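Arginine 3rd transport system periplasmic binding protein (PDB 3KZG) probably binds arginine in the periplasm as the solute-binding component of an amino-acid transport system. Local coordinates at residues A[111-121]-A[151-159]; A[93-104]-A[178-186]. One frame throughout, in Å; residues are numbered along the deposited sequence.

In the fold
Interactions 1 and 2 are two pairings in the same five-stranded mixed sheet, their centres about 12 Å apart. In interaction 1 strands 112-116 and 154-158 run parallel; in interaction 2 strand 93-97 pairs antiparallel with 180-183. The two join directly, because strand 154-158 also neighbours strand 91-97: Gln93 N lies 2.8 Å from Met157 O, and Thr96 OG1 lies 2.7 Å from Asp153 O, both probable hydrogen bonds. Interaction 1 is mostly buried, and Asp158 at its C-terminal end also bonds Asn13. Interaction 2 is partly buried and adds the outermost strand on that side within this chain. The order 133-137, 112-116, 154-158, 91-97, 180-188 is consistent with a type II periplasmic binding protein lobe.

Interaction 1: residues A[111-121]-A[151-159]; sequences KKIGVRKGTPY and QVDASLMDY
Strands 112-116 and 154-158 run parallel, their N-to-C directions 33° apart and their axes 4.4 Å apart at closest approach. Gly114 is bonded to strand 154-158 through both its backbone polar atoms: its N gives a hydrogen bond to Ala154 O (2.8 Å), and its O accepts one from Leu156 N (3.1 Å). Further along, a water bridges Arg116 N and Leu156 O where the strands have moved apart. At the start of the pairing Lys112 N points almost straight at Asp153 OD2 (2.6 Å), meeting the carboxylate on its anti side, while Asp153 N returns a bond to Lys112 O. The Asp153 carboxylate thus adds a side-chain bond just ahead of the bridged pairs, with its OD2 also against CA and CB of Lys111. Val152 sets its CB and CG1 against the backbone of Gly114, whose CA comes within 4.4 Å of Ser155 CA. The CG2 methyl of Ile113 meets Leu156 CB at 4.2 Å, and CD2 of Leu156 reaches toward Tyr121. With CG beside its backbone N (chi1 -63°), Tyr121 lays its ring along the Leu156-Asp158 backbone and gives its hydroxyl to Asp158 OD1 (2.5 Å). The carboxylate plane is turned 66° from the ring, and the hydroxyl meets OD1 from above the carboxylate plane. Asp158 OD2 is held separately by Asn13 and, through a second water, by Arg116 NH1. The strands lie next to each other in a five-stranded sheet with helix 140-148 packed against Ser155 and Met157, an alpha/beta arrangement characteristic of a lobe of the type II periplasmic binding protein fold.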
loop_
_atom_site.group_PDB
_atom_site.type_symbol
_atom_site.label_atom_id
_atom_site.label_comp_id
_atom_site.label_asym_id
_atom_site.label_seq_id
_atom_site.Cartn_x
_atom_site.Cartn_y
_atom_site.Cartn_z
ATOM N N LYS A 111 36.263 -18.481 23.057
ATOM C CA LYS A 111 36.579 -18.788 21.664
ATOM C C LYS A 111 37.362 -17.698 20.942
ATOM O O LYS A 111 37.377 -16.536 21.363
ATOM C CB LYS A 111 35.292 -19.072 20.884
ATOM C CG LYS A 111 34.350 -20.052 21.552
ATOM C CD LYS A 111 35.044 -21.354 21.911
ATOM C CE LYS A 111 34.090 -22.291 22.638
ATOM N NZ LYS A 111 34.816 -23.431 23.254
ATOM N N LYS A 112 38.019 -18.090 19.854
ATOM C CA LYS A 112 38.786 -17.160 19.035
ATOM C C LYS A 112 37.819 -16.691 17.951
ATOM O O LYS A 112 37.226 -17.512 17.244
ATOM C CB LYS A 112 39.980 -17.872 18.396
ATOM C CG LYS A 112 40.868 -18.607 19.387
ATOM C CD LYS A 112 41.949 -19.408 18.667
ATOM C CE LYS A 112 42.930 -18.494 17.957
ATOM N NZ LYS A 112 43.700 -17.671 18.930
ATOM N N ILE A 113 37.665 -15.376 17.824
ATOM C CA ILE A 113 36.736 -14.801 16.859
ATOM C C ILE A 113 37.410 -14.035 15.727
ATOM O O ILE A 113 38.245 -13.166 15.966
ATOM C CB ILE A 113 35.750 -13.824 17.550
ATOM C CG1 ILE A 113 35.190 -14.445 18.837
ATOM C CG2 ILE A 113 34.630 -13.459 16.591
ATOM C CD1 ILE A 113 34.366 -15.706 18.625
ATOM N N GLY A 114 37.028 -14.351 14.494
ATOM C CA GLY A 114 37.587 -13.654 13.350
ATOM C C GLY A 114 36.791 -12.388 13.093
ATOM O O GLY A 114 35.573 -12.366 13.277
ATOM N N VAL A 115 37.473 -11.329 12.671
ATOM C CA VAL A 115 36.823 -10.055 12.392
ATOM C C VAL A 115 37.493 -9.364 11.206
ATOM O O VAL A 115 38.686 -9.549 10.972
ATOM C CB VAL A 115 36.877 -9.131 13.640
ATOM C CG1 VAL A 115 36.711 -7.686 13.238
ATOM C CG2 VAL A 115 35.780 -9.530 14.627
ATOM N N ARG A 116 36.720 -8.580 10.458
ATOM C CA ARG A 116 37.242 -7.861 9.298
ATOM C C ARG A 116 37.939 -6.586 9.775
ATOM O O ARG A 116 37.307 -5.706 10.361
ATOM C CB ARG A 116 36.098 -7.497 8.348
ATOM C CG ARG A 116 36.527 -6.969 6.982
ATOM C CD ARG A 116 35.318 -6.464 6.207
ATOM N NE ARG A 116 35.598 -6.252 4.791
ATOM C CZ ARG A 116 34.734 -5.734 3.924
ATOM N NH1 ARG A 116 33.523 -5.362 4.327
ATOM N NH2 ARG A 116 35.071 -5.609 2.647
ATOM N N LYS A 117 39.240 -6.490 9.520
ATOM C CA LYS A 117 40.018 -5.326 9.936
ATOM C C LYS A 117 39.419 -4.016 9.422
ATOM O O LYS A 117 39.158 -3.874 8.235
ATOM C CB LYS A 117 41.465 -5.453 9.445
ATOM C CG LYS A 117 42.368 -4.317 9.924
ATOM C CD LYS A 117 43.796 -4.458 9.413
ATOM C CE LYS A 117 44.685 -3.365 9.995
ATOM N NZ LYS A 117 46.099 -3.452 9.519
ATOM N N GLY A 118 39.220 -3.059 10.325
ATOM C CA GLY A 118 38.652 -1.778 9.935
ATOM C C GLY A 118 37.224 -1.577 10.422
ATOM O O GLY A 118 36.730 -0.452 10.450
ATOM N N THR A 119 36.556 -2.667 10.800
ATOM C CA THR A 119 35.184 -2.581 11.295
ATOM C C THR A 119 35.192 -2.430 12.809
ATOM O O THR A 119 36.224 -2.600 13.455
ATOM C CB THR A 119 34.358 -3.856 10.971
ATOM O OG1 THR A 119 34.896 -4.973 11.692
ATOM C CG2 THR A 119 34.372 -4.147 9.487
ATOM N N PRO A 120 34.034 -2.098 13.398
ATOM C CA PRO A 120 33.952 -1.938 14.850
ATOM C C PRO A 120 33.660 -3.277 15.525
ATOM O O PRO A 120 33.371 -3.330 16.720
ATOM C CB PRO A 120 32.810 -0.948 15.011
ATOM C CG PRO A 120 31.869 -1.386 13.931
ATOM C CD PRO A 120 32.798 -1.625 12.747
ATOM N N TYR A 121 33.758 -4.359 14.756
ATOM C CA TYR A 121 33.463 -5.688 15.279
ATOM C C TYR A 121 34.426 -6.230 16.337
ATOM O O TYR A 121 34.009 -6.944 17.255
ATOM C CB TYR A 121 33.303 -6.675 14.120
ATOM C CG TYR A 121 32.134 -6.320 13.216
ATOM C CD1 TYR A 121 30.952 -5.793 13.751
ATOM C CD2 TYR A 121 32.194 -6.530 11.838
ATOM C CE1 TYR A 121 29.864 -5.485 12.940
ATOM C CE2 TYR A 121 31.105 -6.224 11.015
ATOM C CZ TYR A 121 29.945 -5.703 11.577
ATOM O OH TYR A 121 28.869 -5.393 10.786
ATOM N N GLN A 151 41.118 -21.869 12.095
ATOM C CA GLN A 151 42.113 -20.950 12.645
ATOM C C GLN A 151 41.405 -20.067 13.679
ATOM O O GLN A 151 42.030 -19.519 14.585
ATOM C CB GLN A 151 42.716 -20.089 11.534
ATOM C CG GLN A 151 43.321 -20.882 10.375
ATOM C CD GLN A 151 44.580 -21.656 10.750
ATOM O OE1 GLN A 151 44.549 -22.561 11.584
ATOM N NE2 GLN A 151 45.696 -21.300 10.124
ATOM N N VAL A 152 40.094 -19.920 13.505
ATOM C CA VAL A 152 39.243 -19.184 14.432
ATOM C C VAL A 152 38.028 -20.090 14.632
ATOM O O VAL A 152 37.698 -20.896 13.755
ATOM C CB VAL A 152 38.781 -17.797 13.879
ATOM C CG1 VAL A 152 39.963 -16.830 13.833
ATOM C CG2 VAL A 152 38.157 -17.947 12.504
ATOM N N ASP A 153 37.380 -19.972 15.784
ATOM C CA ASP A 153 36.215 -20.783 16.102
ATOM C C ASP A 153 34.945 -20.251 15.452
ATOM O O ASP A 153 34.005 -21.000 15.181
ATOM C CB ASP A 153 36.016 -20.831 17.617
ATOM C CG ASP A 153 37.236 -21.338 18.348
ATOM O OD1 ASP A 153 37.726 -22.429 17.999
ATOM O OD2 ASP A 153 37.703 -20.647 19.276
ATOM N N ALA A 154 34.916 -18.948 15.214
ATOM C CA ALA A 154 33.756 -18.312 14.615
ATOM C C ALA A 154 34.152 -16.939 14.096
ATOM O O ALA A 154 35.274 -16.477 14.310
ATOM C CB ALA A 154 32.644 -18.172 15.648
ATOM N N SER A 155 33.209 -16.292 13.428
ATOM C CA SER A 155 33.425 -14.978 12.853
ATOM C C SER A 155 32.230 -14.060 13.116
ATOM O O SER A 155 31.081 -14.504 13.102
ATOM C CB SER A 155 33.654 -15.123 11.345
ATOM O OG SER A 155 33.663 -13.865 10.699
ATOM N N LEU A 156 32.512 -12.786 13.377
ATOM C CA LEU A 156 31.471 -11.789 13.598
ATOM C C LEU A 156 31.579 -10.862 12.394
ATOM O O LEU A 156 32.609 -10.217 12.193
ATOM C CB LEU A 156 31.722 -11.009 14.903
ATOM C CG LEU A 156 30.698 -9.910 15.236
ATOM C CD1 LEU A 156 29.293 -10.498 15.268
ATOM C CD2 LEU A 156 31.035 -9.277 16.578
HETATM N N MSE A 157 30.524 -10.833 11.580
HETATM C CA MSE A 157 30.475 -10.017 10.372
HETATM C C MSE A 157 29.094 -9.387 10.202
HETATM O O MSE A 157 28.233 -9.538 11.065
HETATM C CB MSE A 157 30.806 -10.884 9.144
HETATM C CG MSE A 157 29.842 -12.047 8.889
HETATM SE SE MSE A 157 30.363 -13.223 7.414
HETATM C CE MSE A 157 31.933 -14.062 8.231
ATOM N N ASP A 158 28.896 -8.673 9.099
ATOM C CA ASP A 158 27.610 -8.043 8.821
ATOM C C ASP A 158 26.524 -9.126 8.765
ATOM O O ASP A 158 26.751 -10.222 8.238
ATOM C CB ASP A 158 27.645 -7.299 7.478
ATOM C CG ASP A 158 28.757 -6.255 7.402
ATOM O OD1 ASP A 158 28.815 -5.362 8.272
ATOM O OD2 ASP A 158 29.570 -6.323 6.456
ATOM N N TYR A 159 25.351 -8.814 9.304
ATOM C CA TYR A 159 24.229 -9.745 9.314
ATOM C C TYR A 159 23.835 -10.236 7.914
ATOM O O TYR A 159 23.701 -11.444 7.700
ATOM C CB TYR A 159 23.018 -9.098 9.995
ATOM C CG TYR A 159 21.752 -9.921 9.888
ATOM C CD1 TYR A 159 21.649 -11.159 10.525
ATOM C CD2 TYR A 159 20.675 -9.482 9.119
ATOM C CE1 TYR A 159 20.508 -11.946 10.397
ATOM C CE2 TYR A 159 19.524 -10.261 8.981
ATOM C CZ TYR A 159 19.449 -11.491 9.622
ATOM O OH TYR A 159 18.330 -12.276 9.482
HETATM O O HOH W 1 32.018 -5.304 6.964
HETATM O O HOH W 2 33.930 -9.076 10.162
#

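Interaction 2: residues A[93-104]-A[178-186]; sequences QYITTVDSKIST and KKYKLIGKK
Segment 178-186 pairs antiparallel with 93-104 and supplies the outermost strand, within this chain, of the five-stranded sheet in one lobe of the periplasmic binding protein fold. It begins at Lys178, whose carbonyl O is touched by the CG1 methyl of Val98. Lys179 O then accepts a hydrogen bond from Val98 N (2.9 Å), tying in the type I turn Thr97-Ser100. Tyr180 points away from strand 93-97 overall, yet its CB touches CD1 of Ile95 (3.6 Å); its ring carries CG of Lys179 over the centre of one face, and its hydroxyl bonds Glu169. Lys181 exchanges backbone hydrogen bonds with Thr96 in both directions. Its side chain leaves between the backbone N and the carbonyl carbon (chi1 65°), then stays extended alongside Thr96 to bring NZ into the loop 98-103. There NZ donates to Ser100 O (2.8 Å) and more weakly to Ile102 O, so backbone carbonyls receive the ammonium group. Leu182 sets CB against the amide nitrogen of Gln93, 3.6 Å away. Ile183 packs between Thr96 and residues 102-104: CD1 meets CG2 of Thr96 (3.7 Å), its side chain crosses that of Ile102 at about a right angle with their CG2 methyls in contact, and CG2 also touches Thr104 O. The chain turns a corner at Gly184 and Lys185, and a water links Tyr94 N with Ile183 O and Lys185 O. The bend of the Gln93 chain at chi2 (72°) brings its amide to this corner. NE2 donates to Gly184 O (3.1 Å) and to Tyr94 O, both acceptors lying in the amide plane; Ile183 N reaches Tyr94 O from the opposite face of its carbonyl.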
loop_
_atom_site.group_PDB
_atom_site.type_symbol
_atom_site.label_atom_id
_atom_site.label_comp_id
_atom_site.label_asym_id
_atom_site.label_seq_id
_atom_site.Cartn_x
_atom_site.Cartn_y
_atom_site.Cartn_z
ATOM N N GLN A 93 26.478 -10.293 13.143
ATOM C CA GLN A 93 25.994 -11.661 13.307
ATOM C C GLN A 93 27.135 -12.659 13.454
ATOM O O GLN A 93 28.103 -12.618 12.697
ATOM C CB GLN A 93 25.133 -12.044 12.095
ATOM C CG GLN A 93 24.701 -13.515 12.038
ATOM C CD GLN A 93 23.653 -13.871 13.080
ATOM O OE1 GLN A 93 22.564 -13.303 13.096
ATOM N NE2 GLN A 93 23.980 -14.816 13.955
ATOM N N TYR A 94 27.027 -13.549 14.435
ATOM C CA TYR A 94 28.052 -14.568 14.632
ATOM C C TYR A 94 27.736 -15.739 13.706
ATOM O O TYR A 94 26.584 -16.177 13.611
ATOM C CB TYR A 94 28.088 -15.045 16.090
ATOM C CG TYR A 94 28.851 -14.128 17.027
ATOM C CD1 TYR A 94 30.249 -14.112 17.042
ATOM C CD2 TYR A 94 28.174 -13.270 17.897
ATOM C CE1 TYR A 94 30.954 -13.265 17.898
ATOM C CE2 TYR A 94 28.867 -12.421 18.758
ATOM C CZ TYR A 94 30.257 -12.422 18.754
ATOM O OH TYR A 94 30.946 -11.581 19.610
ATOM N N ILE A 95 28.760 -16.222 13.012
ATOM C CA ILE A 95 28.619 -17.341 12.090
ATOM C C ILE A 95 29.787 -18.300 12.300
ATOM O O ILE A 95 30.888 -17.878 12.644
ATOM C CB ILE A 95 28.594 -16.844 10.625
ATOM C CG1 ILE A 95 28.387 -18.025 9.674
ATOM C CG2 ILE A 95 29.892 -16.100 10.295
ATOM C CD1 ILE A 95 28.154 -17.612 8.243
ATOM N N THR A 96 29.538 -19.593 12.120
ATOM C CA THR A 96 30.578 -20.608 12.284
ATOM C C THR A 96 30.260 -21.774 11.349
ATOM O O THR A 96 29.240 -21.758 10.667
ATOM C CB THR A 96 30.644 -21.111 13.747
ATOM O OG1 THR A 96 31.818 -21.913 13.927
ATOM C CG2 THR A 96 29.412 -21.939 14.094
ATOM N N THR A 97 31.131 -22.776 11.300
ATOM C CA THR A 97 30.890 -23.924 10.430
ATOM C C THR A 97 29.901 -24.881 11.079
ATOM O O THR A 97 29.888 -25.031 12.295
ATOM C CB THR A 97 32.198 -24.677 10.113
ATOM O OG1 THR A 97 32.846 -25.050 11.335
ATOM C CG2 THR A 97 33.129 -23.796 9.291
ATOM N N VAL A 98 29.076 -25.524 10.258
ATOM C CA VAL A 98 28.059 -26.460 10.743
ATOM C C VAL A 98 28.605 -27.572 11.633
ATOM O O VAL A 98 27.910 -28.063 12.520
ATOM C CB VAL A 98 27.303 -27.114 9.572
ATOM C CG1 VAL A 98 26.623 -26.047 8.741
ATOM C CG2 VAL A 98 28.263 -27.928 8.720
ATOM N N ASP A 99 29.847 -27.968 11.390
ATOM C CA ASP A 99 30.475 -29.023 12.173
ATOM C C ASP A 99 31.065 -28.491 13.477
ATOM O O ASP A 99 31.929 -29.128 14.080
ATOM C CB ASP A 99 31.565 -29.706 11.342
ATOM C CG ASP A 99 32.531 -28.717 10.724
ATOM O OD1 ASP A 99 33.412 -28.204 11.446
ATOM O OD2 ASP A 99 32.398 -28.445 9.512
ATOM N N SER A 100 30.591 -27.328 13.916
ATOM C CA SER A 100 31.089 -26.733 15.154
ATOM C C SER A 100 30.234 -27.097 16.361
ATOM O O SER A 100 29.011 -27.188 16.260
ATOM C CB SER A 100 31.146 -25.207 15.033
ATOM O OG SER A 100 31.371 -24.617 16.304
ATOM N N LYS A 101 30.884 -27.300 17.502
ATOM C CA LYS A 101 30.176 -27.625 18.733
ATOM C C LYS A 101 29.428 -26.387 19.229
ATOM O O LYS A 101 28.416 -26.494 19.929
ATOM C CB LYS A 101 31.158 -28.114 19.803
ATOM C CG LYS A 101 31.506 -29.596 19.697
ATOM C CD LYS A 101 30.288 -30.462 19.989
ATOM C CE LYS A 101 30.631 -31.946 19.992
ATOM N NZ LYS A 101 31.062 -32.428 18.651
ATOM N N ILE A 102 29.930 -25.212 18.864
ATOM C CA ILE A 102 29.284 -23.965 19.251
ATOM C C ILE A 102 27.911 -23.948 18.590
ATOM O O ILE A 102 27.805 -24.060 17.373
ATOM C CB ILE A 102 30.075 -22.737 18.755
ATOM C CG1 ILE A 102 31.449 -22.698 19.419
ATOM C CG2 ILE A 102 29.295 -21.464 19.048
ATOM C CD1 ILE A 102 32.331 -21.584 18.909
ATOM N N SER A 103 26.863 -23.812 19.395
ATOM C CA SER A 103 25.510 -23.790 18.861
ATOM C C SER A 103 24.676 -22.676 19.478
ATOM O O SER A 103 23.634 -22.304 18.941
ATOM C CB SER A 103 24.836 -25.145 19.092
ATOM O OG SER A 103 24.902 -25.512 20.455
ATOM N N THR A 104 25.143 -22.141 20.603
ATOM C CA THR A 104 24.438 -21.058 21.279
ATOM C C THR A 104 25.355 -19.869 21.523
ATOM O O THR A 104 26.569 -20.017 21.645
ATOM C CB THR A 104 23.859 -21.498 22.646
ATOM O OG1 THR A 104 24.928 -21.755 23.567
ATOM C CG2 THR A 104 23.008 -22.747 22.487
ATOM N N LYS A 178 24.248 -27.449 4.436
ATOM C CA LYS A 178 24.951 -26.188 4.616
ATOM C C LYS A 178 26.355 -26.354 5.185
ATOM O O LYS A 178 26.664 -27.354 5.831
ATOM C CB LYS A 178 24.143 -25.267 5.534
ATOM C CG LYS A 178 22.790 -24.871 4.977
ATOM C CD LYS A 178 22.071 -23.901 5.901
ATOM C CE LYS A 178 20.729 -23.492 5.319
ATOM N NZ LYS A 178 19.994 -22.541 6.196
ATOM N N LYS A 179 27.202 -25.359 4.934
ATOM C CA LYS A 179 28.569 -25.358 5.439
ATOM C C LYS A 179 28.634 -24.464 6.672
ATOM O O LYS A 179 29.476 -24.659 7.553
ATOM C CB LYS A 179 29.540 -24.825 4.382
ATOM C CG LYS A 179 30.960 -24.598 4.912
ATOM C CD LYS A 179 31.875 -23.989 3.860
ATOM C CE LYS A 179 33.280 -23.748 4.416
ATOM N NZ LYS A 179 34.218 -23.224 3.375
ATOM N N TYR A 180 27.729 -23.492 6.730
ATOM C CA TYR A 180 27.681 -22.548 7.844
ATOM C C TYR A 180 26.383 -22.609 8.644
ATOM O O TYR A 180 25.381 -23.170 8.198
ATOM C CB TYR A 180 27.849 -21.115 7.318
ATOM C CG TYR A 180 29.111 -20.882 6.525
ATOM C CD1 TYR A 180 30.362 -20.873 7.148
ATOM C CD2 TYR A 180 29.058 -20.678 5.147
ATOM C CE1 TYR A 180 31.531 -20.665 6.412
ATOM C CE2 TYR A 180 30.214 -20.472 4.403
ATOM C CZ TYR A 180 31.448 -20.464 5.041
ATOM O OH TYR A 180 32.593 -20.244 4.303
ATOM N N LYS A 181 26.426 -22.019 9.835
ATOM C CA LYS A 181 25.268 -21.919 10.715
ATOM C C LYS A 181 25.443 -20.643 11.543
ATOM O O LYS A 181 26.563 -20.288 11.930
ATOM C CB LYS A 181 25.137 -23.141 11.641
ATOM C CG LYS A 181 26.254 -23.322 12.654
ATOM C CD LYS A 181 25.904 -24.429 13.644
ATOM C CE LYS A 181 27.056 -24.734 14.582
ATOM N NZ LYS A 181 26.727 -25.845 15.519
ATOM N N LEU A 182 24.339 -19.948 11.793
ATOM C CA LEU A 182 24.368 -18.711 12.561
ATOM C C LEU A 182 24.272 -19.005 14.051
ATOM O O LEU A 182 23.561 -19.919 14.473
ATOM C CB LEU A 182 23.209 -17.802 12.143
ATOM C CG LEU A 182 22.975 -17.576 10.649
ATOM C CD1 LEU A 182 21.863 -16.550 10.468
ATOM C CD2 LEU A 182 24.256 -17.102 9.974
ATOM N N ILE A 183 24.986 -18.218 14.846
ATOM C CA ILE A 183 24.992 -18.389 16.292
ATOM C C ILE A 183 24.342 -17.175 16.954
ATOM O O ILE A 183 24.849 -16.056 16.845
ATOM C CB ILE A 183 26.438 -18.543 16.812
ATOM C CG1 ILE A 183 27.149 -19.663 16.041
ATOM C CG2 ILE A 183 26.428 -18.847 18.307
ATOM C CD1 ILE A 183 26.473 -21.022 16.153
ATOM N N GLY A 184 23.218 -17.403 17.630
ATOM C CA GLY A 184 22.509 -16.319 18.292
ATOM C C GLY A 184 21.773 -15.449 17.292
ATOM O O GLY A 184 21.876 -15.673 16.088
ATOM N N LYS A 185 21.024 -14.463 17.777
ATOM C CA LYS A 185 20.284 -13.560 16.896
ATOM C C LYS A 185 21.232 -12.457 16.411
ATOM O O LYS A 185 22.354 -12.342 16.900
ATOM C CB LYS A 185 19.117 -12.925 17.656
ATOM C CG LYS A 185 18.287 -13.915 18.456
ATOM C CD LYS A 185 17.317 -13.207 19.398
ATOM C CE LYS A 185 16.651 -14.205 20.344
ATOM N NZ LYS A 185 15.750 -13.532 21.324
ATOM N N LYS A 186 20.786 -11.652 15.452
ATOM C CA LYS A 186 21.612 -10.566 14.939
ATOM C C LYS A 186 21.808 -9.546 16.055
ATOM O O LYS A 186 20.975 -9.446 16.954
ATOM C CB LYS A 186 20.945 -9.914 13.725
ATOM C CG LYS A 186 19.551 -9.366 13.968
ATOM C CD LYS A 186 18.986 -8.789 12.678
ATOM C CE LYS A 186 17.558 -8.279 12.863
ATOM N NZ LYS A 186 16.993 -7.785 11.576
HETATM O O HOH W 3 24.938 -13.196 16.553
#